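Side-chain contacts in uncharacterized protein SPO1766 (Silicibacter pomeroyi, PDB 3DNX), which is of unknown function but belongs to the MmcB-like family of the PDDEXK nuclease clan and may take part in DNA repair: residues Glu58-Arg63 with Gln67-Trp72; Tyr82-Asp87 with Glu93-Glu98; Tyr75-Asp80 with Pro122-Val127. All coordinates share one frame; numbering follows the deposited sequence. Where two conformers were deposited one is given.

Interaction 1. Residues Glu58-Arg63 with Gln67-Trp72; sequences ECKSSR and QADAKW. With NA (sodium ion), chain C.
Gln67 packs back on Arg63 within helix 63-68, and Asp69 faces Glu58 and Lys60. The contact joins the strand and helix of the beta-alpha-beta unit 54-59, 63-68, 81-86. The Glu58-x-Lys60 spacing, with Asp44 nearby, is consistent with the Asp...Glu-x-Lys signature of the PDDEXK fold.

Gln67 N donates to Arg63 O (2.9 Å), an ordinary helical bond. On the outer surface its side chain runs nearly extended beyond CG, so that NE2 comes to 3.7 Å from Arg63 CB, the amide and guanidinium planes standing 76° apart. Long polar side chains suit this exposed turn.

Asp69 is buried and points its carboxylate toward the charged groups of Glu58 and Lys60. Lys60, bent at chi2 (-63°) and straight thereafter, crosses it at about a right angle, with NZ 2.8 Å from Asp69 OD2 in a salt bridge, although the exact place of OD2 is doubtful. Asp69 OD1 is hydrogen-bonded to Tyr75 OH. Replacing Asp69 by an alanine would probably leave Lys60 without this carboxylate and the Tyr75 hydroxyl without this partner. Glu58 OE2 accepts from Asp44 N. Lys60 NZ also donates to Asp65 O and to a water (2.8 Å) that binds the sodium ion. Asp65 and Cys59 O, the latter 2.5 Å from the sodium, coordinate the same ion.

A type I turn follows, closed by a weak bond from Trp72 N to Asp69 O, 3.1 Å.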
loop_
_atom_site.group_PDB
_atom_site.type_symbol
_atom_site.label_atom_id
_atom_site.label_comp_id
_atom_site.label_asym_id
_atom_site.label_seq_id
_atom_site.Cartn_x
_atom_site.Cartn_y
_atom_site.Cartn_z
ATOM N N GLU A 58 -1.756 -16.111 10.440
ATOM C CA GLU A 58 -1.649 -17.317 9.681
ATOM C C GLU A 58 -3.006 -18.003 9.617
ATOM O O GLU A 58 -3.561 -18.415 10.672
ATOM C CB GLU A 58 -0.604 -18.252 10.319
ATOM C CG GLU A 58 0.807 -17.824 10.122
ATOM C CD GLU A 58 1.228 -17.895 8.673
ATOM O OE1 GLU A 58 1.513 -19.013 8.194
ATOM O OE2 GLU A 58 1.278 -16.838 8.016
ATOM N N CYS A 59 -3.461 -18.214 8.395
ATOM C CA CYS A 59 -4.770 -18.737 8.086
ATOM C C CYS A 59 -4.653 -20.218 7.807
ATOM O O CYS A 59 -4.216 -20.620 6.752
ATOM C CB CYS A 59 -5.383 -17.991 6.896
ATOM S SG CYS A 59 -5.569 -16.219 7.203
ATOM N N LYS A 60 -5.059 -21.050 8.763
ATOM C CA LYS A 60 -4.953 -22.492 8.586
ATOM C C LYS A 60 -6.326 -23.105 8.299
ATOM O O LYS A 60 -7.234 -23.038 9.101
ATOM C CB LYS A 60 -4.301 -23.116 9.807
ATOM C CG LYS A 60 -2.924 -22.547 10.095
ATOM C CD LYS A 60 -2.018 -22.871 8.911
ATOM C CE LYS A 60 -0.661 -22.316 9.065
ATOM N NZ LYS A 60 0.225 -22.635 7.879
ATOM N N SER A 61 -6.444 -23.722 7.136
ATOM C CA SER A 61 -7.723 -24.154 6.627
ATOM C C SER A 61 -8.035 -25.601 7.035
ATOM O O SER A 61 -9.176 -26.058 6.853
ATOM C CB SER A 61 -7.705 -23.993 5.119
ATOM O OG SER A 61 -6.614 -24.744 4.559
ATOM N N SER A 62 -7.021 -26.274 7.615
ATOM C CA SER A 62 -7.081 -27.689 8.012
ATOM C C SER A 62 -6.051 -27.950 9.111
ATOM O O SER A 62 -5.076 -27.231 9.221
ATOM C CB SER A 62 -6.716 -28.598 6.814
ATOM O OG SER A 62 -7.819 -29.342 6.335
ATOM N N ARG A 63 -6.238 -29.014 9.880
ATOM C CA ARG A 63 -5.175 -29.530 10.764
ATOM C C ARG A 63 -3.840 -29.797 10.057
ATOM O O ARG A 63 -2.770 -29.516 10.610
ATOM C CB ARG A 63 -5.621 -30.827 11.407
ATOM C CG ARG A 63 -6.545 -30.611 12.549
ATOM C CD ARG A 63 -6.714 -31.874 13.310
ATOM N NE ARG A 63 -5.508 -32.214 14.069
ATOM C CZ ARG A 63 -5.469 -33.128 15.029
ATOM N NH1 ARG A 63 -6.563 -33.800 15.357
ATOM N NH2 ARG A 63 -4.330 -33.381 15.665
ATOM N N GLN A 67 -0.150 -28.385 10.810
ATOM C CA GLN A 67 0.977 -29.288 10.962
ATOM C C GLN A 67 2.205 -28.861 10.125
ATOM O O GLN A 67 3.345 -28.952 10.588
ATOM C CB GLN A 67 0.516 -30.725 10.661
ATOM C CG GLN A 67 -0.530 -31.231 11.700
ATOM C CD GLN A 67 -1.439 -32.377 11.194
ATOM O OE1 GLN A 67 -1.182 -32.980 10.147
ATOM N NE2 GLN A 67 -2.478 -32.703 11.974
ATOM N N ALA A 68 1.957 -28.364 8.921
ATOM C CA ALA A 68 2.999 -27.832 8.034
ATOM C C ALA A 68 3.640 -26.486 8.480
ATOM O O ALA A 68 4.729 -26.155 8.032
ATOM C CB ALA A 68 2.432 -27.690 6.616
ATOM N N ASP A 69 2.981 -25.713 9.341
ATOM C CA ASP A 69 3.541 -24.429 9.837
ATOM C C ASP A 69 4.308 -24.639 11.189
ATOM O O ASP A 69 4.202 -23.807 12.114
ATOM C CB ASP A 69 2.393 -23.424 10.031
ATOM C CG ASP A 69 2.684 -22.001 9.471
ATOM O OD1 ASP A 69 3.714 -21.740 8.799
ATOM O OD2 ASP A 69 1.808 -21.127 9.690
ATOM N N ALA A 70 5.069 -25.729 11.277
ATOM C CA ALA A 70 5.851 -26.103 12.488
ATOM C C ALA A 70 6.877 -25.052 12.970
ATOM O O ALA A 70 7.118 -24.918 14.173
ATOM C CB ALA A 70 6.545 -27.446 12.275
ATOM N N LYS A 71 7.453 -24.296 12.037
ATOM C CA LYS A 71 8.416 -23.232 12.372
ATOM C C LYS A 71 7.738 -21.859 12.620
ATOM O O LYS A 71 8.399 -20.831 12.489
ATOM C CB LYS A 71 9.485 -23.088 11.261
ATOM C CG LYS A 71 10.152 -24.392 10.802
ATOM C CD LYS A 71 10.952 -25.098 11.920
ATOM C CE LYS A 71 11.665 -26.343 11.394
ATOM N NZ LYS A 71 12.959 -26.667 12.087
ATOM N N TRP A 72 6.454 -21.863 13.013
ATOM C CA TRP A 72 5.659 -20.641 13.199
ATOM C C TRP A 72 6.280 -19.684 14.212
ATOM O O TRP A 72 6.060 -18.480 14.135
ATOM C CB TRP A 72 4.197 -20.962 13.636
ATOM C CG TRP A 72 4.110 -21.575 14.996
ATOM C CD1 TRP A 72 4.205 -22.904 15.313
ATOM C CD2 TRP A 72 3.952 -20.879 16.243
ATOM N NE1 TRP A 72 4.140 -23.075 16.683
ATOM C CE2 TRP A 72 3.984 -21.851 17.277
ATOM C CE3 TRP A 72 3.831 -19.533 16.587
ATOM C CZ2 TRP A 72 3.884 -21.514 18.634
ATOM C CZ3 TRP A 72 3.718 -19.195 17.939
ATOM C CH2 TRP A 72 3.734 -20.182 18.944
HETATM NA NA NA C . -2.919 -21.684 4.873
HETATM O O HOH W 1 -0.982 -20.964 5.957
HETATM O O HOH W 2 -3.380 -19.904 3.606
HETATM O O HOH W 3 -1.586 -23.061 3.556
#

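Interaction 2. Residues Tyr82-Asp87 with Glu93-Glu98; sequences YFWAVD and ELLPAE
Trp84 and Val86, alternate residues of strand 81-86, meet Leu95 and Pro96 in the loop that leads on to strand 100-104. The two strands are parallel neighbours in the central mixed sheet, so the chain must cross over between them, and this loop lays its apolar side chains on the sheet face that also carries helix 63-68.

Tyr82, the first residue of this inward-facing row, places its OH over one face of the Trp84 indole, 3.2 Å above the ring plane and toward the rim.

On the opposite face of that indole sits Leu95. Trp84 has CG anti to its own carbonyl carbon (chi1 -55°), which presents a broad ring face to the loop, and Leu95 CD2 stands 4.0 Å from the centroid of the five-membered ring, only 15° off the normal, in a CH-pi contact. The branched leucine uses its other methyl as well, with CD1 3.9 Å from Trp84 CB. Pro96 approaches differently, crossing the indole at about a right angle; its CD is 3.6 Å from Trp84 NE1. A proline suits this loop, since its compact, rigid ring adds apolar surface beside the indole. Phe66 of helix 63-68 also touches Trp84, Leu95 and Pro96.

Val86, beta-branched as befits a strand, meets Leu95 tip to tip, with CG1 4.0 Å from Leu95 CD1.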
loop_
_atom_site.group_PDB
_atom_site.type_symbol
_atom_site.label_atom_id
_atom_site.label_comp_id
_atom_site.label_asym_id
_atom_site.label_seq_id
_atom_site.Cartn_x
_atom_site.Cartn_y
_atom_site.Cartn_z
ATOM N N TYR A 82 1.046 -11.856 16.888
ATOM C CA TYR A 82 0.882 -13.050 16.047
ATOM C C TYR A 82 -0.410 -13.795 16.376
ATOM O O TYR A 82 -0.718 -14.090 17.566
ATOM C CB TYR A 82 2.068 -14.009 16.254
ATOM C CG TYR A 82 1.911 -15.266 15.468
ATOM C CD1 TYR A 82 2.297 -15.321 14.148
ATOM C CD2 TYR A 82 1.370 -16.420 16.055
ATOM C CE1 TYR A 82 2.126 -16.477 13.397
ATOM C CE2 TYR A 82 1.178 -17.567 15.316
ATOM C CZ TYR A 82 1.600 -17.594 13.994
ATOM O OH TYR A 82 1.443 -18.723 13.241
ATOM N N PHE A 83 -1.187 -14.083 15.323
ATOM C CA PHE A 83 -2.506 -14.727 15.413
ATOM C C PHE A 83 -2.600 -15.895 14.460
ATOM O O PHE A 83 -2.003 -15.882 13.351
ATOM C CB PHE A 83 -3.671 -13.834 14.988
ATOM C CG PHE A 83 -3.805 -12.552 15.764
ATOM C CD1 PHE A 83 -4.805 -12.378 16.696
ATOM C CD2 PHE A 83 -2.933 -11.495 15.512
ATOM C CE1 PHE A 83 -4.938 -11.171 17.387
ATOM C CE2 PHE A 83 -3.062 -10.297 16.183
ATOM C CZ PHE A 83 -4.050 -10.139 17.136
ATOM N N TRP A 84 -3.388 -16.887 14.894
ATOM C CA TRP A 84 -3.958 -17.885 14.000
ATOM C C TRP A 84 -5.342 -17.445 13.566
ATOM O O TRP A 84 -6.010 -16.746 14.307
ATOM C CB TRP A 84 -4.049 -19.236 14.676
ATOM C CG TRP A 84 -2.761 -19.731 15.225
ATOM C CD1 TRP A 84 -2.321 -19.579 16.492
ATOM C CD2 TRP A 84 -1.746 -20.464 14.520
ATOM N NE1 TRP A 84 -1.086 -20.184 16.636
ATOM C CE2 TRP A 84 -0.710 -20.705 15.423
ATOM C CE3 TRP A 84 -1.620 -20.928 13.204
ATOM C CZ2 TRP A 84 0.431 -21.415 15.067
ATOM C CZ3 TRP A 84 -0.483 -21.611 12.846
ATOM C CH2 TRP A 84 0.526 -21.839 13.759
ATOM N N ALA A 85 -5.740 -17.816 12.355
ATOM C CA ALA A 85 -7.127 -17.647 11.870
ATOM C C ALA A 85 -7.575 -19.012 11.314
ATOM O O ALA A 85 -6.913 -19.582 10.467
ATOM C CB ALA A 85 -7.238 -16.542 10.803
ATOM N N VAL A 86 -8.679 -19.520 11.847
ATOM C CA VAL A 86 -9.246 -20.819 11.493
ATOM C C VAL A 86 -10.754 -20.700 11.409
ATOM O O VAL A 86 -11.351 -19.724 11.916
ATOM C CB VAL A 86 -8.863 -21.902 12.534
ATOM C CG1 VAL A 86 -7.326 -22.041 12.630
ATOM C CG2 VAL A 86 -9.480 -21.633 13.919
ATOM N N ASP A 87 -11.393 -21.689 10.798
ATOM C CA ASP A 87 -12.824 -21.681 10.764
ATOM C C ASP A 87 -13.388 -22.437 11.982
ATOM O O ASP A 87 -12.649 -23.030 12.769
ATOM C CB ASP A 87 -13.334 -22.206 9.420
ATOM C CG ASP A 87 -13.140 -23.699 9.217
ATOM O OD1 ASP A 87 -12.931 -24.523 10.170
ATOM O OD2 ASP A 87 -13.254 -24.069 8.022
ATOM N N GLU A 93 -8.467 -25.702 20.166
ATOM C CA GLU A 93 -7.751 -25.998 21.420
ATOM C C GLU A 93 -6.345 -26.530 21.221
ATOM O O GLU A 93 -5.518 -26.469 22.122
ATOM C CB GLU A 93 -8.540 -26.995 22.276
ATOM C CG GLU A 93 -9.741 -26.358 23.018
ATOM C CD GLU A 93 -10.559 -27.271 23.863
ATOM O OE1 GLU A 93 -10.238 -28.496 24.087
ATOM O OE2 GLU A 93 -11.596 -26.767 24.364
ATOM N N LEU A 94 -6.101 -27.079 20.048
ATOM C CA LEU A 94 -4.780 -27.613 19.673
ATOM C C LEU A 94 -3.797 -26.534 19.288
ATOM O O LEU A 94 -2.616 -26.805 19.215
ATOM C CB LEU A 94 -4.922 -28.622 18.527
ATOM C CG LEU A 94 -5.786 -29.855 18.879
ATOM C CD1 LEU A 94 -5.600 -30.935 17.806
ATOM C CD2 LEU A 94 -5.551 -30.459 20.293
ATOM N N LEU A 95 -4.271 -25.306 19.032
ATOM C CA LEU A 95 -3.348 -24.226 18.676
ATOM C C LEU A 95 -2.572 -23.767 19.947
ATOM O O LEU A 95 -3.084 -23.864 21.078
ATOM C CB LEU A 95 -4.059 -23.060 18.024
ATOM C CG LEU A 95 -4.823 -23.352 16.749
ATOM C CD1 LEU A 95 -5.885 -22.208 16.349
ATOM C CD2 LEU A 95 -3.816 -23.591 15.639
ATOM N N PRO A 96 -1.333 -23.281 19.753
ATOM C CA PRO A 96 -0.516 -22.771 20.875
ATOM C C PRO A 96 -1.292 -21.749 21.748
ATOM O O PRO A 96 -1.884 -20.787 21.219
ATOM C CB PRO A 96 0.640 -22.077 20.184
ATOM C CG PRO A 96 0.735 -22.695 18.828
ATOM C CD PRO A 96 -0.638 -23.207 18.465
ATOM N N ALA A 97 -1.251 -21.956 23.057
ATOM C CA ALA A 97 -1.988 -21.145 24.006
ATOM C C ALA A 97 -1.589 -19.675 23.988
ATOM O O ALA A 97 -2.419 -18.812 24.261
ATOM C CB ALA A 97 -1.766 -21.697 25.389
ATOM N N GLU A 98 -0.325 -19.418 23.671
ATOM C CA GLU A 98 0.297 -18.079 23.712
ATOM C C GLU A 98 -0.083 -17.193 22.526
ATOM O O GLU A 98 0.105 -15.979 22.567
ATOM C CB GLU A 98 1.831 -18.200 23.810
ATOM C CG GLU A 98 2.485 -19.365 23.002
ATOM C CD GLU A 98 2.198 -20.766 23.589
ATOM O OE1 GLU A 98 1.863 -20.874 24.779
ATOM O OE2 GLU A 98 2.276 -21.757 22.848
#

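Interaction 3. Residues Tyr75-Asp80 with Pro122-Val127; sequences YLEWCD and PARRKV
Asp80 OD2 is gripped by two groups: Arg125 NH1, at 2.8 Å along an almost straight bond (177°), and the backbone N of Ile54. Toward the arginine OD2 offers its syn lone pair and lies almost exactly in the guanidinium plane. Alongside, Arg125 NH2 reaches Asp80 OD1 at 3.0 Å, so the two nearly coplanar groups, 19° apart, form an end-on, two-nitrogen salt bridge. OD1 also accepts from Leu120 N, and Arg125 NH1 donates to Gly52 O. Each partner is thus fixed against rotation, which suits an aspartate that is buried. Arg125 runs extended through CG and CD and bends at chi3 (-51°) to turn its end toward the carboxylate.

The neighbouring Arg124 meets an exposed partner, Glu77, as well as Trp78. Its guanidinium lies flat over the six-membered ring of Trp78, CZ 3.5 Å from the centroid, a stacked cation-pi contact that is tight toward the rim. A large indole offers the area such a flat cation needs. At the guanidinium's edge Glu77 OE1 comes to 2.6 Å from Arg124 NH1, a salt bridge whose hydrogen bond is weak in angle, and NH1 makes a weak bond to Glu77 O, 3.3 Å away.

Paired arginines thus fasten the start of helix 122-144 to the loop before strand 81-86 by a bidentate carboxylate-guanidinium bridge and an arginine-tryptophan cation-pi stack.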
loop_
_atom_site.group_PDB
_atom_site.type_symbol
_atom_site.label_atom_id
_atom_site.label_comp_id
_atom_site.label_asym_id
_atom_site.label_seq_id
_atom_site.Cartn_x
_atom_site.Cartn_y
_atom_site.Cartn_z
ATOM N N TYR A 75 7.901 -16.583 12.876
ATOM C CA TYR A 75 7.152 -15.393 12.518
ATOM C C TYR A 75 7.141 -14.327 13.614
ATOM O O TYR A 75 6.903 -13.161 13.334
ATOM C CB TYR A 75 5.704 -15.705 12.176
ATOM C CG TYR A 75 5.464 -16.644 11.029
ATOM C CD1 TYR A 75 4.737 -17.817 11.222
ATOM C CD2 TYR A 75 5.910 -16.353 9.739
ATOM C CE1 TYR A 75 4.464 -18.683 10.178
ATOM C CE2 TYR A 75 5.644 -17.236 8.667
ATOM C CZ TYR A 75 4.929 -18.396 8.901
ATOM O OH TYR A 75 4.641 -19.289 7.894
ATOM N N LEU A 76 7.382 -14.723 14.854
ATOM C CA LEU A 76 7.241 -13.811 15.993
ATOM C C LEU A 76 8.092 -12.531 15.931
ATOM O O LEU A 76 7.628 -11.438 16.299
ATOM C CB LEU A 76 7.508 -14.592 17.293
ATOM C CG LEU A 76 6.470 -15.702 17.590
ATOM C CD1 LEU A 76 6.632 -16.278 19.007
ATOM C CD2 LEU A 76 5.043 -15.176 17.376
ATOM N N GLU A 77 9.338 -12.677 15.486
ATOM C CA GLU A 77 10.256 -11.571 15.389
ATOM C C GLU A 77 9.897 -10.574 14.288
ATOM O O GLU A 77 10.551 -9.544 14.152
ATOM C CB GLU A 77 11.696 -12.084 15.189
ATOM C CG GLU A 77 11.984 -12.860 13.886
ATOM C CD GLU A 77 13.478 -12.961 13.622
ATOM O OE1 GLU A 77 14.212 -12.044 14.070
ATOM O OE2 GLU A 77 13.925 -13.937 12.972
ATOM N N TRP A 78 8.876 -10.878 13.497
ATOM C CA TRP A 78 8.481 -10.015 12.387
ATOM C C TRP A 78 7.155 -9.311 12.617
ATOM O O TRP A 78 6.591 -8.784 11.661
ATOM C CB TRP A 78 8.415 -10.835 11.098
ATOM C CG TRP A 78 9.724 -11.424 10.760
ATOM C CD1 TRP A 78 10.075 -12.734 10.848
ATOM C CD2 TRP A 78 10.896 -10.717 10.320
ATOM N NE1 TRP A 78 11.397 -12.895 10.476
ATOM C CE2 TRP A 78 11.920 -11.673 10.149
ATOM C CE3 TRP A 78 11.178 -9.367 10.056
ATOM C CZ2 TRP A 78 13.188 -11.332 9.713
ATOM C CZ3 TRP A 78 12.425 -9.027 9.619
ATOM C CH2 TRP A 78 13.431 -10.005 9.459
ATOM N N CYS A 79 6.662 -9.311 13.865
ATOM C CA CYS A 79 5.383 -8.686 14.194
ATOM C C CYS A 79 5.302 -8.227 15.645
ATOM O O CYS A 79 6.123 -8.594 16.463
ATOM C CB CYS A 79 4.217 -9.635 13.874
ATOM S SG CYS A 79 4.174 -11.185 14.792
ATOM N N ASP A 80 4.357 -7.339 15.919
ATOM C CA ASP A 80 4.019 -6.950 17.270
ATOM C C ASP A 80 3.089 -7.991 17.890
ATOM O O ASP A 80 3.228 -8.291 19.062
ATOM C CB ASP A 80 3.330 -5.595 17.293
ATOM C CG ASP A 80 4.195 -4.497 16.777
ATOM O OD1 ASP A 80 5.358 -4.357 17.234
ATOM O OD2 ASP A 80 3.712 -3.749 15.941
ATOM N N PRO A 122 12.185 -0.074 16.335
ATOM C CA PRO A 122 11.898 1.020 15.382
ATOM C C PRO A 122 12.437 0.833 13.957
ATOM O O PRO A 122 11.741 1.176 12.984
ATOM C CB PRO A 122 12.572 2.258 16.017
ATOM C CG PRO A 122 12.608 1.973 17.481
ATOM C CD PRO A 122 12.617 0.451 17.648
ATOM N N ALA A 123 13.666 0.314 13.852
ATOM C CA ALA A 123 14.306 0.147 12.551
ATOM C C ALA A 123 13.624 -0.957 11.756
ATOM O O ALA A 123 13.473 -0.867 10.545
ATOM C CB ALA A 123 15.795 -0.162 12.712
ATOM N N ARG A 124 13.229 -2.006 12.445
ATOM C CA ARG A 124 12.554 -3.123 11.802
ATOM C C ARG A 124 11.125 -2.790 11.407
ATOM O O ARG A 124 10.664 -3.211 10.354
ATOM C CB ARG A 124 12.483 -4.274 12.760
ATOM C CG ARG A 124 12.094 -5.591 12.132
ATOM C CD ARG A 124 13.342 -6.451 12.064
ATOM N NE ARG A 124 13.024 -7.816 12.234
ATOM C CZ ARG A 124 13.896 -8.781 12.516
ATOM N NH1 ARG A 124 13.434 -9.996 12.655
ATOM N NH2 ARG A 124 15.204 -8.573 12.629
ATOM N N ARG A 125 10.414 -2.090 12.285
ATOM C CA ARG A 125 9.099 -1.577 11.956
ATOM C C ARG A 125 9.154 -0.773 10.642
ATOM O O ARG A 125 8.278 -0.881 9.788
ATOM C CB ARG A 125 8.600 -0.683 13.072
ATOM C CG ARG A 125 7.171 -0.210 12.894
ATOM C CD ARG A 125 6.727 0.645 14.059
ATOM N NE ARG A 125 7.000 -0.061 15.302
ATOM C CZ ARG A 125 6.304 -1.102 15.734
ATOM N NH1 ARG A 125 5.264 -1.554 15.036
ATOM N NH2 ARG A 125 6.671 -1.715 16.868
ATOM N N LYS A 126 10.168 0.056 10.498
ATOM C CA LYS A 126 10.334 0.878 9.274
ATOM C C LYS A 126 10.475 0.039 8.026
ATOM O O LYS A 126 9.824 0.303 7.012
ATOM C CB LYS A 126 11.595 1.725 9.349
ATOM C CG LYS A 126 11.412 3.045 10.009
ATOM C CD LYS A 126 12.425 4.064 9.508
ATOM C CE LYS A 126 12.956 4.949 10.659
ATOM N NZ LYS A 126 12.368 4.606 12.026
ATOM N N VAL A 127 11.357 -0.951 8.086
ATOM C CA VAL A 127 11.609 -1.820 6.940
ATOM C C VAL A 127 10.337 -2.528 6.511
ATOM O O VAL A 127 10.016 -2.590 5.317
ATOM C CB VAL A 127 12.714 -2.859 7.245
ATOM C CG1 VAL A 127 12.811 -3.898 6.128
ATOM C CG2 VAL A 127 14.024 -2.183 7.382
#

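Overall arrangement
From the N terminus, strand 54-59 leads into interaction 1, which closes a very short loop around helix 63-68 and opens the beta-alpha-beta unit. The chain then enters 75-80, the first half of interaction 3, whose partner comes only at 122-127. Within that long loop lies interaction 2, a short closure between strand 81-86 and the loop leading to strand 100-104, so interaction 2 nests in interaction 3 while interaction 1 precedes both. Interactions 1 and 2 are joined by backbone bonds of Glu58 and Lys60 with Ala85 on neighbouring strands. Tyr75 links interactions 1 and 3, and interaction 3 fastens the start of helix 122-144 to the loop that enters strand 81-86.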